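Local coordinates for periplasmic binding protein (Veillonella parvula, PDB 4N01), which probably captures a solute, perhaps an iron complex such as a siderophore, in the periplasm and hands it to an ABC importer, at residues G81-M86 against Y104-V109; F212-E217 against E287-N292; A270-S275 against D279-Q284. All coordinates share one frame; numbering follows the deposited sequence.

Contact 1. Residues G81-M86 against Y104-V109; sequences GLDDKM and YDKVKV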
# COMPACT_ATOMS: atom_id res chain seq x y z
N GLY A 81 15.76 -8.08 -0.05
CA GLY A 81 17.09 -8.16 0.51
C GLY A 81 18.06 -7.11 -0.00
O GLY A 81 19.27 -7.36 -0.09
N LEU A 82 17.54 -5.93 -0.32
CA LEU A 82 18.33 -4.93 -1.04
C LEU A 82 18.99 -3.84 -0.19
O LEU A 82 19.42 -2.83 -0.73
CB LEU A 82 17.47 -4.28 -2.13
CG LEU A 82 17.02 -5.26 -3.21
CD1 LEU A 82 16.10 -4.55 -4.19
CD2 LEU A 82 18.22 -5.88 -3.93
N ASP A 83 19.10 -4.03 1.12
CA ASP A 83 19.64 -2.96 1.96
C ASP A 83 21.06 -2.53 1.57
O ASP A 83 21.40 -1.35 1.71
CB ASP A 83 19.55 -3.30 3.47
CG ASP A 83 20.49 -4.41 3.88
OD1 ASP A 83 20.03 -5.56 4.02
OD2 ASP A 83 21.70 -4.15 4.08
N ASP A 84 21.87 -3.45 1.07
CA ASP A 84 23.23 -3.10 0.66
C ASP A 84 23.27 -2.16 -0.55
O ASP A 84 24.28 -1.48 -0.78
CB ASP A 84 24.07 -4.34 0.37
CG ASP A 84 25.49 -4.00 -0.08
OD1 ASP A 84 26.20 -3.30 0.69
OD2 ASP A 84 25.88 -4.41 -1.19
N LYS A 85 22.18 -2.12 -1.31
CA LYS A 85 22.10 -1.27 -2.50
C LYS A 85 21.41 0.07 -2.22
O LYS A 85 21.20 0.86 -3.14
CB LYS A 85 21.36 -2.00 -3.62
CG LYS A 85 21.96 -3.36 -3.98
CD LYS A 85 23.37 -3.20 -4.52
CE LYS A 85 24.01 -4.56 -4.80
NZ LYS A 85 23.95 -4.94 -6.24
N MSE A 86 21.04 0.30 -0.96
CA MSE A 86 20.22 1.46 -0.60
C MSE A 86 21.01 2.58 0.05
O MSE A 86 21.70 2.37 1.06
CB MSE A 86 19.04 1.01 0.27
CG MSE A 86 18.17 0.02 -0.47
SE MSE A 86 16.81 -0.84 0.60
CE MSE A 86 15.76 0.76 0.99
N TYR A 104 15.91 -2.67 7.80
CA TYR A 104 15.64 -1.23 7.81
C TYR A 104 16.70 -0.47 8.58
O TYR A 104 17.10 0.62 8.17
CB TYR A 104 14.27 -0.95 8.43
CG TYR A 104 13.91 0.53 8.51
CD1 TYR A 104 13.38 1.20 7.41
CD2 TYR A 104 14.08 1.24 9.70
CE1 TYR A 104 13.04 2.55 7.49
CE2 TYR A 104 13.75 2.59 9.79
CZ TYR A 104 13.23 3.24 8.68
OH TYR A 104 12.89 4.57 8.76
N ASP A 105 17.14 -1.04 9.71
CA ASP A 105 18.11 -0.39 10.58
C ASP A 105 19.48 -0.23 9.94
O ASP A 105 20.35 0.42 10.50
CB ASP A 105 18.24 -1.16 11.91
CG ASP A 105 17.03 -0.99 12.80
OD1 ASP A 105 16.17 -0.15 12.48
OD2 ASP A 105 16.95 -1.70 13.84
N LYS A 106 19.68 -0.84 8.78
CA LYS A 106 20.99 -0.78 8.13
C LYS A 106 21.08 0.36 7.12
O LYS A 106 22.18 0.71 6.65
CB LYS A 106 21.30 -2.13 7.47
CG LYS A 106 21.42 -3.27 8.47
CD LYS A 106 21.74 -4.59 7.80
CE LYS A 106 21.78 -5.72 8.82
NZ LYS A 106 21.98 -7.06 8.19
N VAL A 107 19.93 0.95 6.80
CA VAL A 107 19.85 1.97 5.76
C VAL A 107 19.69 3.37 6.34
O VAL A 107 18.88 3.59 7.25
CB VAL A 107 18.70 1.69 4.78
CG1 VAL A 107 18.69 2.72 3.66
CG2 VAL A 107 18.83 0.28 4.22
N LYS A 108 20.47 4.32 5.83
CA LYS A 108 20.41 5.71 6.26
C LYS A 108 19.02 6.32 6.05
O LYS A 108 18.42 6.18 4.98
CB LYS A 108 21.45 6.52 5.47
CG LYS A 108 21.52 8.01 5.81
CD LYS A 108 22.61 8.66 4.96
CE LYS A 108 22.82 10.13 5.33
NZ LYS A 108 23.30 10.31 6.72
N VAL A 109 18.50 6.97 7.09
CA VAL A 109 17.24 7.70 7.00
C VAL A 109 17.51 9.15 6.62
O VAL A 109 18.18 9.87 7.35
CB VAL A 109 16.50 7.64 8.34
CG1 VAL A 109 15.23 8.49 8.28
CG2 VAL A 109 16.15 6.19 8.68
O HOH W 1 22.08 3.61 3.54
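Val107 meets Asp83 and Met86 with both of its methyl groups, spread by a chi1 of -176° that sets CG1 opposite the backbone N and CG2 beside it. CG2 rests on Asp83 CB at 3.7 Å, while CG1 reaches Met86 CB at 3.8 Å, so the branched end of the valine is shared by the two residues. Asp83 has its CG lodged between the backbone N and the carbonyl carbon (chi1 69°), and this turns the carboxylate across the aliphatic part of Lys106. OD2 of Asp83 lies 3.7 Å from Lys106 CD, but the extended lysine runs past it: Lys106 NZ is 4.8 Å from Asp83 OD1, too far for a salt bridge, and any attraction between the two charges is probably diffuse.

Both segments are loops leading from a helix into a strand of the parallel sheet in an alpha/beta lobe. Gly81 ends the first helix in a Schellman motif, and the chain then makes a short 3-10 turn ending at Lys85 before entering strand 86-90. The second segment makes a type I beta turn, in which Val107 N bonds to Tyr104 O (3.2 Å), on its way to the neighbouring strand 109-111. Where the two segments draw together, a water donates to Met86 O at 2.8 Å and accepts from Lys108 N at 2.9 Å, bridging backbones that also bond directly, Lys108 with Thr89. Beyond its CB, which touches Val107, the selenomethionine side chain of residue 86 packs on Met77 and Leu78 of helix 71-79.

Contact 2. Residues F212-E217 against E287-N292; sequences FIYDSE and EKIKAN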
# COMPACT_ATOMS: atom_id res chain seq x y z
N PHE A 212 -17.14 -1.57 4.40
CA PHE A 212 -16.90 -0.15 4.19
C PHE A 212 -15.57 0.18 4.83
O PHE A 212 -15.30 -0.21 5.97
CB PHE A 212 -18.03 0.66 4.84
CG PHE A 212 -17.76 2.14 4.88
CD1 PHE A 212 -17.78 2.90 3.71
CD2 PHE A 212 -17.52 2.78 6.08
CE1 PHE A 212 -17.54 4.27 3.75
CE2 PHE A 212 -17.28 4.15 6.13
CZ PHE A 212 -17.29 4.90 4.96
N ILE A 213 -14.70 0.86 4.08
CA ILE A 213 -13.41 1.25 4.63
C ILE A 213 -13.48 2.68 5.17
O ILE A 213 -13.79 3.63 4.44
CB ILE A 213 -12.29 1.16 3.58
CG1 ILE A 213 -12.12 -0.29 3.12
CG2 ILE A 213 -10.99 1.67 4.17
CD1 ILE A 213 -12.96 -0.65 1.93
N TYR A 214 -13.19 2.84 6.46
CA TYR A 214 -13.27 4.14 7.12
C TYR A 214 -11.84 4.59 7.42
O TYR A 214 -11.19 4.06 8.33
CB TYR A 214 -14.11 4.00 8.39
CG TYR A 214 -14.23 5.24 9.27
CD1 TYR A 214 -15.33 6.09 9.16
CD2 TYR A 214 -13.28 5.53 10.24
CE1 TYR A 214 -15.46 7.21 9.98
CE2 TYR A 214 -13.40 6.64 11.06
CZ TYR A 214 -14.49 7.48 10.92
OH TYR A 214 -14.60 8.57 11.74
N ASP A 215 -11.34 5.54 6.65
CA ASP A 215 -10.00 6.05 6.89
C ASP A 215 -10.02 7.09 7.99
O ASP A 215 -9.19 7.06 8.92
CB ASP A 215 -9.42 6.69 5.63
CG ASP A 215 -8.06 7.30 5.88
OD1 ASP A 215 -7.05 6.60 5.67
OD2 ASP A 215 -7.99 8.48 6.29
N SER A 216 -10.96 8.02 7.87
CA SER A 216 -11.08 9.14 8.79
C SER A 216 -12.35 9.88 8.43
O SER A 216 -13.04 9.52 7.47
CB SER A 216 -9.87 10.06 8.64
OG SER A 216 -9.71 10.46 7.29
N GLU A 217 -12.68 10.91 9.19
CA GLU A 217 -13.82 11.75 8.82
C GLU A 217 -13.54 13.20 9.15
O GLU A 217 -12.79 13.51 10.07
CB GLU A 217 -15.12 11.28 9.49
CG GLU A 217 -15.19 11.53 10.99
CD GLU A 217 -16.55 11.19 11.58
OE1 GLU A 217 -16.95 10.00 11.58
OE2 GLU A 217 -17.24 12.13 12.06
N GLU A 287 -15.73 4.72 18.63
CA GLU A 287 -16.62 5.50 19.49
C GLU A 287 -17.26 6.66 18.73
O GLU A 287 -18.39 7.05 19.02
CB GLU A 287 -15.88 5.99 20.74
CG GLU A 287 -15.51 4.85 21.71
CD GLU A 287 -16.71 3.97 22.07
OE1 GLU A 287 -17.72 4.50 22.59
OE2 GLU A 287 -16.64 2.73 21.84
N LYS A 288 -16.54 7.19 17.74
CA LYS A 288 -17.04 8.29 16.91
C LYS A 288 -18.19 7.79 16.05
O LYS A 288 -19.18 8.50 15.84
CB LYS A 288 -15.91 8.84 16.02
CG LYS A 288 -16.24 10.12 15.26
CD LYS A 288 -16.31 11.33 16.19
CE LYS A 288 -16.76 12.59 15.45
NZ LYS A 288 -15.91 12.86 14.26
N ILE A 289 -18.07 6.56 15.57
CA ILE A 289 -19.10 5.96 14.72
C ILE A 289 -20.32 5.61 15.57
O ILE A 289 -21.47 5.92 15.20
CB ILE A 289 -18.55 4.73 13.97
CG1 ILE A 289 -17.55 5.17 12.89
CG2 ILE A 289 -19.68 3.91 13.34
CD1 ILE A 289 -16.78 4.01 12.26
N LYS A 290 -20.09 4.99 16.73
CA LYS A 290 -21.18 4.61 17.63
C LYS A 290 -21.98 5.81 18.10
O LYS A 290 -23.16 5.69 18.38
CB LYS A 290 -20.63 3.89 18.86
CG LYS A 290 -20.09 2.49 18.62
CD LYS A 290 -19.57 1.95 19.95
CE LYS A 290 -19.36 0.46 19.95
NZ LYS A 290 -19.17 -0.02 21.35
N ALA A 291 -21.33 6.97 18.21
CA ALA A 291 -21.97 8.15 18.78
C ALA A 291 -22.77 8.93 17.75
O ALA A 291 -23.45 9.91 18.08
CB ALA A 291 -20.93 9.05 19.42
N ASN A 292 -22.71 8.49 16.49
CA ASN A 292 -23.41 9.15 15.39
C ASN A 292 -24.80 8.53 15.21
O ASN A 292 -24.93 7.39 14.73
CB ASN A 292 -22.59 9.02 14.11
CG ASN A 292 -23.12 9.87 12.97
OD1 ASN A 292 -24.31 10.21 12.91
ND2 ASN A 292 -22.24 10.22 12.05
O HOH W 2 -19.40 9.68 12.71
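Glu217 and Lys288 form a salt bridge in which Lys288 NZ donates to Glu217 OE2 at 2.7 Å. The ammonium comes from above the carboxylate, 65° out of its plane; the lysine bends at chi2 (72°) and again at chi4, which brings NZ over the acid. The other oxygen, OE1, receives two bonds. Tyr214 OH donates to it at 2.8 Å on the anti side, and a water donates at 2.7 Å. The same water accepts from Asn292 ND2 at 3.0 Å and makes a weak bond to Lys288 O, while Asn292 OD1 is taken by the backbone N of Gln294.

These bonds fasten the C-terminal end of helix 280-290 to the C-terminal end of strand 209-214, through Tyr214, and to Glu217 soon after it, in the alpha/beta lobe whose parallel sheet this helix covers. Next to the polar cluster, Ile289 CD1 sits over the centre of the Tyr214 ring, 4.0 Å from its centroid, in a CH-pi contact; Ser216 O lies above the opposite face, near the rim. Ile289 also packs on Ile267 and Ile269 of strand 266-270. Asp215 OD2 accepts separately from Ser216 OG at 2.8 Å through its anti lone pair.

Contact 3. Residues A270-S275 against D279-Q284; sequences ADYGNS and DDDFQQ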
# COMPACT_ATOMS: atom_id res chain seq x y z
N ALA A 270 -8.97 2.27 9.46
CA ALA A 270 -7.53 2.48 9.44
C ALA A 270 -7.05 3.11 10.75
O ALA A 270 -7.53 4.16 11.17
CB ALA A 270 -7.13 3.36 8.25
N ASP A 271 -6.09 2.46 11.39
CA ASP A 271 -5.53 2.94 12.65
C ASP A 271 -4.22 3.71 12.39
O ASP A 271 -3.25 3.14 11.88
CB ASP A 271 -5.30 1.74 13.59
CG ASP A 271 -4.78 2.14 14.96
OD1 ASP A 271 -5.32 1.64 15.98
OD2 ASP A 271 -3.82 2.93 15.06
N TYR A 272 -4.20 5.00 12.73
CA TYR A 272 -3.03 5.85 12.48
C TYR A 272 -2.15 6.07 13.72
O TYR A 272 -1.55 7.13 13.87
CB TYR A 272 -3.47 7.20 11.89
CG TYR A 272 -3.84 7.13 10.41
CD1 TYR A 272 -2.87 7.30 9.43
CD2 TYR A 272 -5.14 6.89 10.01
CE1 TYR A 272 -3.19 7.23 8.08
CE2 TYR A 272 -5.48 6.82 8.66
CZ TYR A 272 -4.49 6.99 7.70
OH TYR A 272 -4.81 6.93 6.36
N GLY A 273 -2.06 5.07 14.59
CA GLY A 273 -1.27 5.18 15.81
C GLY A 273 0.20 4.83 15.64
O GLY A 273 0.60 4.34 14.58
N ASN A 274 0.99 5.06 16.68
CA ASN A 274 2.44 4.86 16.64
C ASN A 274 2.89 3.41 16.85
O ASN A 274 3.82 2.94 16.20
CB ASN A 274 3.13 5.75 17.67
CG ASN A 274 2.61 7.17 17.66
OD1 ASN A 274 1.94 7.59 16.72
ND2 ASN A 274 2.93 7.92 18.71
N SER A 275 2.22 2.73 17.77
CA SER A 275 2.55 1.34 18.09
C SER A 275 1.38 0.42 17.79
O SER A 275 0.22 0.82 17.91
CB SER A 275 2.95 1.24 19.57
OG SER A 275 2.70 -0.06 20.08
N ASP A 279 -4.15 0.53 20.19
CA ASP A 279 -5.24 0.69 19.24
C ASP A 279 -6.13 1.87 19.63
O ASP A 279 -7.32 1.87 19.35
CB ASP A 279 -6.05 -0.61 19.10
CG ASP A 279 -6.85 -0.94 20.34
OD1 ASP A 279 -6.51 -0.45 21.44
OD2 ASP A 279 -7.85 -1.70 20.22
N ASP A 280 -5.55 2.87 20.28
CA ASP A 280 -6.32 4.03 20.73
C ASP A 280 -7.02 4.75 19.59
O ASP A 280 -8.18 5.14 19.73
CB ASP A 280 -5.43 5.02 21.48
CG ASP A 280 -4.81 4.42 22.72
OD1 ASP A 280 -5.33 3.41 23.24
OD2 ASP A 280 -3.78 4.97 23.17
N ASP A 281 -6.33 4.93 18.47
CA ASP A 281 -6.95 5.58 17.31
C ASP A 281 -8.13 4.76 16.79
O ASP A 281 -9.17 5.31 16.40
CB ASP A 281 -5.92 5.80 16.18
CG ASP A 281 -6.45 6.69 15.06
OD1 ASP A 281 -6.95 7.80 15.35
OD2 ASP A 281 -6.37 6.28 13.87
N PHE A 282 -7.96 3.45 16.77
CA PHE A 282 -9.00 2.52 16.31
C PHE A 282 -10.21 2.68 17.22
O PHE A 282 -11.34 2.85 16.75
CB PHE A 282 -8.44 1.09 16.38
CG PHE A 282 -9.44 0.01 16.08
CD1 PHE A 282 -10.15 -0.01 14.89
CD2 PHE A 282 -9.62 -1.04 16.98
CE1 PHE A 282 -11.06 -1.03 14.61
CE2 PHE A 282 -10.53 -2.07 16.70
CZ PHE A 282 -11.25 -2.07 15.52
N GLN A 283 -9.97 2.65 18.53
CA GLN A 283 -11.07 2.71 19.49
C GLN A 283 -11.79 4.05 19.47
O GLN A 283 -13.01 4.09 19.60
CB GLN A 283 -10.59 2.41 20.90
CG GLN A 283 -10.07 0.99 21.08
CD GLN A 283 -11.14 -0.06 20.81
OE1 GLN A 283 -12.33 0.19 20.97
NE2 GLN A 283 -10.70 -1.25 20.40
N GLN A 284 -11.04 5.14 19.32
CA GLN A 284 -11.66 6.46 19.22
C GLN A 284 -12.55 6.55 17.98
O GLN A 284 -13.62 7.18 18.02
CB GLN A 284 -10.60 7.56 19.15
CG GLN A 284 -9.76 7.71 20.39
CD GLN A 284 -8.63 8.70 20.20
OE1 GLN A 284 -8.53 9.35 19.16
NE2 GLN A 284 -7.76 8.82 21.20
O HOH W 3 -3.75 3.89 17.81
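Tyr272 N donates to Asp281 OD2 in a short and nearly straight hydrogen bond (2.8 Å, 173°), reaching the oxygen on its anti side and somewhat out of the carboxylate plane. The same oxygen forms a salt bridge with Lys285, one turn further along the helix, and Lys285 also bonds to Ala270 O. Asp271 supplies the second acceptor group. Its OD2 takes the N-H of Gly273 at 2.8 Å, closing an Asx turn; a water 2.9 Å from OD2 probably donates to it and accepts from Asp281 N at 2.9 Å. With a chi1 of -177° the Asp271 carboxylate swings over to the first turn of the helix, where OD1 accepts a weak bond from Phe282 N (3.3 Å) and a salt bridge from Arg308. Asp279 holds the N-cap position but makes no capping bond; its OD2 binds Gln283 NE2 instead. The carboxylates of Asp271 and Asp281 point in opposing directions, their planes 75° apart, with Asp271 OD2 4.4 Å from Asp281 OD2, a repulsion that Arg308 and Lys285 are likely to offset. With an alanine at position 271, Arg308 would probably lose this charge partner and the Gly273 N-H its acceptor, leaving the turn free to shift.

Asp271 OD1 presses on Phe282 CB at 3.2 Å, while the phenyl ring runs on to Phe306 and Arg308; Tyr272 CB lies alongside the Asp281 carboxylate. Tyr272 OH is very close to Asp215 OD1, probably hydrogen-bonded, and its side chain stands near a bound sodium ion and a glycerol probably carried over from crystallisation. The arrangement lies at the C-terminal ends of the parallel strands, where strand 266-270 leads into helix 280-290, a position consistent with the border of the ligand cleft in periplasmic binding proteins.

Overall arrangement
Contact 1 belongs to the five-stranded parallel sheet formed early in the chain; contacts 2 and 3 belong to the later four-stranded one. The centres of contacts 1 and 2 lie 37 Å apart, on opposite sides of the chain's centre, and those of contacts 1 and 3 lie 28 Å apart. Contacts 2 and 3 are neighbours, 12 Å between centres. Contact 3 is nested inside the loop that contact 2 closes, and both use helix 280-290, at its two ends. They also meet through the pairing of strands 209-214 and 266-270. Such a two-lobed layout, with the long helix 182-203 joining the lobes, is consistent with a helix-linked (class III) binding protein whose cleft lies between them.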